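Local coordinates for protein peptidase S15/CocE/NonD (Thaumarchaeota archaeon SCGC AB-539-E09, PDB 4PF1) that probably acts as a serine aminopeptidase of the S15 family, cleaving residues from the amino end of peptides with an alpha/beta-hydrolase catalytic domain, at residues A[95-100]-A[363-368]; A[143-148]-A[175-180]. All coordinates share one frame; numbering follows the deposited sequence.

Contact 1: residues A[95-100]-A[363-368]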
loop_
_atom_site.group_PDB
_atom_site.type_symbol
_atom_site.label_atom_id
_atom_site.label_comp_id
_atom_site.label_asym_id
_atom_site.label_seq_id
_atom_site.Cartn_x
_atom_site.Cartn_y
_atom_site.Cartn_z
ATOM N N SER A 95 -7.289 26.816 18.291
ATOM C CA SER A 95 -8.166 27.243 17.200
ATOM C C SER A 95 -9.624 26.925 17.535
ATOM O O SER A 95 -10.497 27.762 17.293
ATOM C CB SER A 95 -7.766 26.575 15.888
ATOM O OG SER A 95 -8.660 26.921 14.843
ATOM N N ALA A 96 -9.883 25.724 18.110
ATOM C CA ALA A 96 -11.229 25.294 18.514
ATOM C C ALA A 96 -11.763 26.165 19.663
ATOM O O ALA A 96 -12.964 26.440 19.714
ATOM C CB ALA A 96 -11.213 23.829 18.928
ATOM N N ALA A 97 -10.853 26.637 20.553
ATOM C CA ALA A 97 -11.180 27.522 21.680
ATOM C C ALA A 97 -11.330 28.985 21.213
ATOM O O ALA A 97 -11.694 29.854 22.008
ATOM C CB ALA A 97 -10.102 27.421 22.750
ATOM N N ARG A 98 -11.049 29.239 19.912
ATOM C CA ARG A 98 -11.148 30.540 19.237
ATOM C C ARG A 98 -10.150 31.575 19.808
ATOM O O ARG A 98 -10.480 32.755 19.961
ATOM C CB ARG A 98 -12.597 31.074 19.235
ATOM C CG ARG A 98 -13.574 30.120 18.545
ATOM C CD ARG A 98 -15.009 30.593 18.631
ATOM N NE ARG A 98 -15.275 31.698 17.712
ATOM C CZ ARG A 98 -15.829 32.852 18.071
ATOM N NH1 ARG A 98 -16.035 33.805 17.172
ATOM N NH2 ARG A 98 -16.190 33.059 19.332
ATOM N N TYR A 99 -8.904 31.126 20.059
ATOM C CA TYR A 99 -7.787 31.989 20.466
ATOM C C TYR A 99 -7.320 32.775 19.257
ATOM O O TYR A 99 -7.561 32.349 18.122
ATOM C CB TYR A 99 -6.594 31.126 20.958
ATOM C CG TYR A 99 -6.610 30.660 22.400
ATOM C CD1 TYR A 99 -7.806 30.356 23.045
ATOM C CD2 TYR A 99 -5.423 30.405 23.080
ATOM C CE1 TYR A 99 -7.822 29.881 24.356
ATOM C CE2 TYR A 99 -5.426 29.915 24.383
ATOM C CZ TYR A 99 -6.628 29.657 25.019
ATOM O OH TYR A 99 -6.636 29.208 26.316
ATOM N N ILE A 100 -6.577 33.862 19.476
ATOM C CA ILE A 100 -5.924 34.555 18.375
ATOM C C ILE A 100 -4.592 33.823 18.171
ATOM O O ILE A 100 -3.849 33.629 19.136
ATOM C CB ILE A 100 -5.768 36.082 18.647
ATOM C CG1 ILE A 100 -7.126 36.805 18.502
ATOM C CG2 ILE A 100 -4.713 36.705 17.720
ATOM C CD1 ILE A 100 -7.287 38.061 19.370
ATOM N N TYR A 363 -4.721 29.949 32.890
ATOM C CA TYR A 363 -3.882 31.146 32.995
ATOM C C TYR A 363 -4.291 32.268 32.031
ATOM O O TYR A 363 -3.918 33.420 32.258
ATOM C CB TYR A 363 -2.398 30.795 32.774
ATOM C CG TYR A 363 -1.797 29.933 33.865
ATOM C CD1 TYR A 363 -1.577 30.440 35.143
ATOM C CD2 TYR A 363 -1.406 28.622 33.609
ATOM C CE1 TYR A 363 -1.028 29.650 36.153
ATOM C CE2 TYR A 363 -0.848 27.823 34.606
ATOM C CZ TYR A 363 -0.652 28.344 35.876
ATOM O OH TYR A 363 -0.092 27.567 36.863
ATOM N N LEU A 364 -5.040 31.949 30.962
ATOM C CA LEU A 364 -5.404 32.959 29.960
ATOM C C LEU A 364 -6.889 33.363 29.988
ATOM O O LEU A 364 -7.235 34.406 29.428
ATOM C CB LEU A 364 -5.037 32.473 28.551
ATOM C CG LEU A 364 -3.562 32.163 28.283
ATOM C CD1 LEU A 364 -3.419 31.270 27.076
ATOM C CD2 LEU A 364 -2.747 33.431 28.101
ATOM N N LYS A 365 -7.764 32.543 30.602
ATOM C CA LYS A 365 -9.202 32.839 30.637
ATOM C C LYS A 365 -9.807 32.691 32.047
ATOM O O LYS A 365 -11.025 32.809 32.197
ATOM C CB LYS A 365 -9.961 31.942 29.639
ATOM C CG LYS A 365 -9.917 32.448 28.202
ATOM C CD LYS A 365 -11.069 31.898 27.373
ATOM C CE LYS A 365 -10.675 30.690 26.558
ATOM N NZ LYS A 365 -11.743 30.299 25.600
ATOM N N ASP A 366 -8.955 32.463 33.077
ATOM C CA ASP A 366 -9.349 32.278 34.491
ATOM C C ASP A 366 -10.292 31.055 34.673
ATOM O O ASP A 366 -11.110 31.024 35.600
ATOM C CB ASP A 366 -9.966 33.568 35.086
ATOM C CG ASP A 366 -9.003 34.744 35.170
ATOM O OD1 ASP A 366 -7.791 34.507 35.384
ATOM O OD2 ASP A 366 -9.467 35.899 35.070
ATOM N N ALA A 367 -10.125 30.035 33.810
ATOM C CA ALA A 367 -10.880 28.783 33.845
ATOM C C ALA A 367 -10.439 27.929 35.057
ATOM O O ALA A 367 -9.335 28.149 35.568
ATOM C CB ALA A 367 -10.660 28.015 32.545
ATOM N N PRO A 368 -11.278 26.968 35.554
ATOM C CA PRO A 368 -10.867 26.173 36.730
ATOM C C PRO A 368 -9.518 25.488 36.539
ATOM O O PRO A 368 -9.249 24.934 35.470
ATOM C CB PRO A 368 -11.996 25.150 36.875
ATOM C CG PRO A 368 -13.168 25.797 36.248
ATOM C CD PRO A 368 -12.629 26.583 35.096
#
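The ring of Y99 is the flat group of the contact, approached obliquely by L364 at one side and by K365 at the other. L364 brings its CD1 methyl to the CE2 side of the ring, with Y99 CE2 and L364 CD1 3.6 Å apart, and the two side chains cross at about a right angle. K365 serves the other long side: its chain bends at chi3 (-97°), which carries the aliphatic CE of K365 to 3.7 Å from Y99 CE1. Its ammonium lies near the backbone, K365 NZ standing 3.6 Å from A97 O, and the A97 methyl borders the same spot. The hydroxyl of Y99 is hydrogen-bonded to D361 OD1, one turn back in helix 347-365, which helps fix the ring's position. A leucine at Y99 would probably leave D361 without this hydroxyl partner and open a gap between L364 and the K365 chain. R98, with positive phi (65°), closes helix 92-96 in a Schellman motif before the chain enters strand 100-105. The arrangement is helix-end packing in an alpha/beta-hydrolase fold, joining the turn before a central strand to the C-terminal end of helix 347-365.

Contact 2: residues A[143-148]-A[175-180]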
loop_
_atom_site.group_PDB
_atom_site.type_symbol
_atom_site.label_atom_id
_atom_site.label_comp_id
_atom_site.label_asym_id
_atom_site.label_seq_id
_atom_site.Cartn_x
_atom_site.Cartn_y
_atom_site.Cartn_z
ATOM N N TRP A 143 3.228 45.276 21.219
ATOM C CA TRP A 143 2.478 45.732 20.049
ATOM C C TRP A 143 1.151 44.970 19.923
ATOM O O TRP A 143 0.121 45.589 19.672
ATOM C CB TRP A 143 3.307 45.566 18.765
ATOM C CG TRP A 143 2.694 46.231 17.564
ATOM C CD1 TRP A 143 2.982 47.472 17.079
ATOM C CD2 TRP A 143 1.664 45.697 16.715
ATOM N NE1 TRP A 143 2.205 47.742 15.976
ATOM C CE2 TRP A 143 1.378 46.674 15.738
ATOM C CE3 TRP A 143 0.945 44.488 16.695
ATOM C CZ2 TRP A 143 0.419 46.475 14.738
ATOM C CZ3 TRP A 143 -0.017 44.298 15.713
ATOM C CH2 TRP A 143 -0.276 45.283 14.753
ATOM N N LEU A 144 1.189 43.628 20.069
ATOM C CA LEU A 144 0.020 42.754 19.926
ATOM C C LEU A 144 -1.121 43.125 20.887
ATOM O O LEU A 144 -2.241 43.336 20.426
ATOM C CB LEU A 144 0.404 41.274 20.115
ATOM C CG LEU A 144 1.179 40.610 18.967
ATOM C CD1 LEU A 144 1.793 39.297 19.418
ATOM C CD2 LEU A 144 0.296 40.394 17.742
ATOM N N VAL A 145 -0.839 43.231 22.208
ATOM C CA VAL A 145 -1.864 43.546 23.219
ATOM C C VAL A 145 -2.397 44.997 23.081
ATOM O O VAL A 145 -3.510 45.275 23.532
ATOM C CB VAL A 145 -1.401 43.251 24.675
ATOM C CG1 VAL A 145 -1.146 41.762 24.880
ATOM C CG2 VAL A 145 -0.174 44.082 25.066
ATOM N N LYS A 146 -1.610 45.900 22.454
ATOM C CA LYS A 146 -2.000 47.300 22.251
ATOM C C LYS A 146 -2.754 47.519 20.934
ATOM O O LYS A 146 -3.538 48.464 20.845
ATOM C CB LYS A 146 -0.763 48.218 22.270
ATOM C CG LYS A 146 -0.277 48.600 23.662
ATOM C CD LYS A 146 1.037 49.372 23.579
ATOM C CE LYS A 146 1.413 50.038 24.881
ATOM N NZ LYS A 146 2.041 49.088 25.834
ATOM N N ASN A 147 -2.499 46.684 19.904
ATOM C CA ASN A 147 -3.089 46.910 18.579
ATOM C C ASN A 147 -4.129 45.866 18.144
ATOM O O ASN A 147 -4.770 46.062 17.107
ATOM C CB ASN A 147 -1.995 47.034 17.526
ATOM C CG ASN A 147 -1.128 48.244 17.744
ATOM O OD1 ASN A 147 -1.432 49.345 17.279
ATOM N ND2 ASN A 147 -0.068 48.084 18.524
ATOM N N ILE A 148 -4.326 44.785 18.923
ATOM C CA ILE A 148 -5.361 43.795 18.602
ATOM C C ILE A 148 -6.499 43.965 19.623
ATOM O O ILE A 148 -6.346 43.578 20.785
ATOM C CB ILE A 148 -4.818 42.332 18.516
ATOM C CG1 ILE A 148 -3.593 42.208 17.554
ATOM C CG2 ILE A 148 -5.932 41.337 18.154
ATOM C CD1 ILE A 148 -3.785 42.727 16.050
ATOM N N HIS A 175 7.427 39.908 29.270
ATOM C CA HIS A 175 6.416 40.947 29.184
ATOM C C HIS A 175 5.298 40.589 30.165
ATOM O O HIS A 175 4.932 39.412 30.244
ATOM C CB HIS A 175 5.881 41.060 27.742
ATOM C CG HIS A 175 5.024 42.265 27.512
ATOM N ND1 HIS A 175 3.717 42.314 27.958
ATOM C CD2 HIS A 175 5.320 43.433 26.900
ATOM C CE1 HIS A 175 3.262 43.503 27.605
ATOM N NE2 HIS A 175 4.192 44.214 26.970
ATOM N N PRO A 176 4.761 41.567 30.943
ATOM C CA PRO A 176 3.707 41.236 31.928
ATOM C C PRO A 176 2.469 40.541 31.339
ATOM O O PRO A 176 1.746 39.877 32.083
ATOM C CB PRO A 176 3.335 42.601 32.524
ATOM C CG PRO A 176 3.888 43.613 31.576
ATOM C CD PRO A 176 5.113 42.997 31.003
ATOM N N ALA A 177 2.237 40.671 30.011
ATOM C CA ALA A 177 1.100 40.035 29.338
ATOM C C ALA A 177 1.327 38.522 29.097
ATOM O O ALA A 177 0.357 37.800 28.872
ATOM C CB ALA A 177 0.806 40.737 28.024
ATOM N N LEU A 178 2.600 38.044 29.147
ATOM C CA LEU A 178 2.903 36.615 28.983
ATOM C C LEU A 178 2.481 35.864 30.255
ATOM O O LEU A 178 3.026 36.120 31.338
ATOM C CB LEU A 178 4.391 36.376 28.650
ATOM C CG LEU A 178 4.779 34.909 28.376
ATOM C CD1 LEU A 178 4.351 34.472 26.978
ATOM C CD2 LEU A 178 6.259 34.696 28.567
ATOM N N LYS A 179 1.486 34.963 30.120
ATOM C CA LYS A 179 0.872 34.260 31.245
ATOM C C LYS A 179 1.285 32.791 31.368
ATOM O O LYS A 179 1.128 32.227 32.448
ATOM C CB LYS A 179 -0.669 34.358 31.168
ATOM C CG LYS A 179 -1.220 35.796 31.110
ATOM C CD LYS A 179 -0.869 36.637 32.358
ATOM C CE LYS A 179 -1.197 38.098 32.158
ATOM N NZ LYS A 179 -0.781 38.924 33.321
ATOM N N ALA A 180 1.772 32.158 30.274
ATOM C CA ALA A 180 2.185 30.742 30.276
ATOM C C ALA A 180 3.006 30.390 29.039
ATOM O O ALA A 180 2.912 31.080 28.025
ATOM C CB ALA A 180 0.957 29.836 30.346
#
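The last turn of helix 133-147 faces the type I turn H175-L178 that leads into strand 178-184, with V145 and A177 the closest pair of CA atoms, 7.7 Å apart. V145 carries the contact through both methyls. With CG1 anti to the carbonyl carbon (chi1 -64°), V145 CG1 meets A177 CB at 3.8 Å. The other branch approaches the imidazole obliquely and more loosely, V145 CG2 lying 4.3 Å from H175 CE1. The imidazole is held from both nitrogens: the bond from A177 N to H175 ND1 (3.0 Å) lies close to the ring plane and is fairly straight (163°), while NE2 is hydrogen-bonded to D142 OD1. This fixes the ring's rotation, and P176 CD lies over one face, toward the rim. With ND1 accepting, the imidazole proton is likely to sit on NE2, facing D142, which probably leaves the ring neutral and polarised; D142 also forms a salt bridge with K146. Within the helix end, N147 ND2 lies over the W143 ring toward its rim and donates to W143 O at 2.8 Å. I141 of the same helix touches H175 and A177, V145 also packs on V155 of strand 154-160, and W143 turns to strands 32-40 and 46-54.

Overall arrangement
Contacts 1 and 2 lie about 15 Å apart, centre to centre. Along the chain 95-100 comes first, then 143-148 and 175-180, and finally 363-368, so contact 2 falls wholly between the two halves of contact 1. Both involve the mixed central sheet: I100 opens strand 100-105 and 178-180 opens strand 178-184. Contact 1 brings the end of helix 347-365, far on in sequence, to the turn before strand 100-105, whereas contact 2 sets the end of helix 133-147 against the turn before strand 178-184. The contacts touch directly, I100 CD1 packing on I148 CG2, and the packing of L364 CD2 on K179 CB joins the two within the probable catalytic domain.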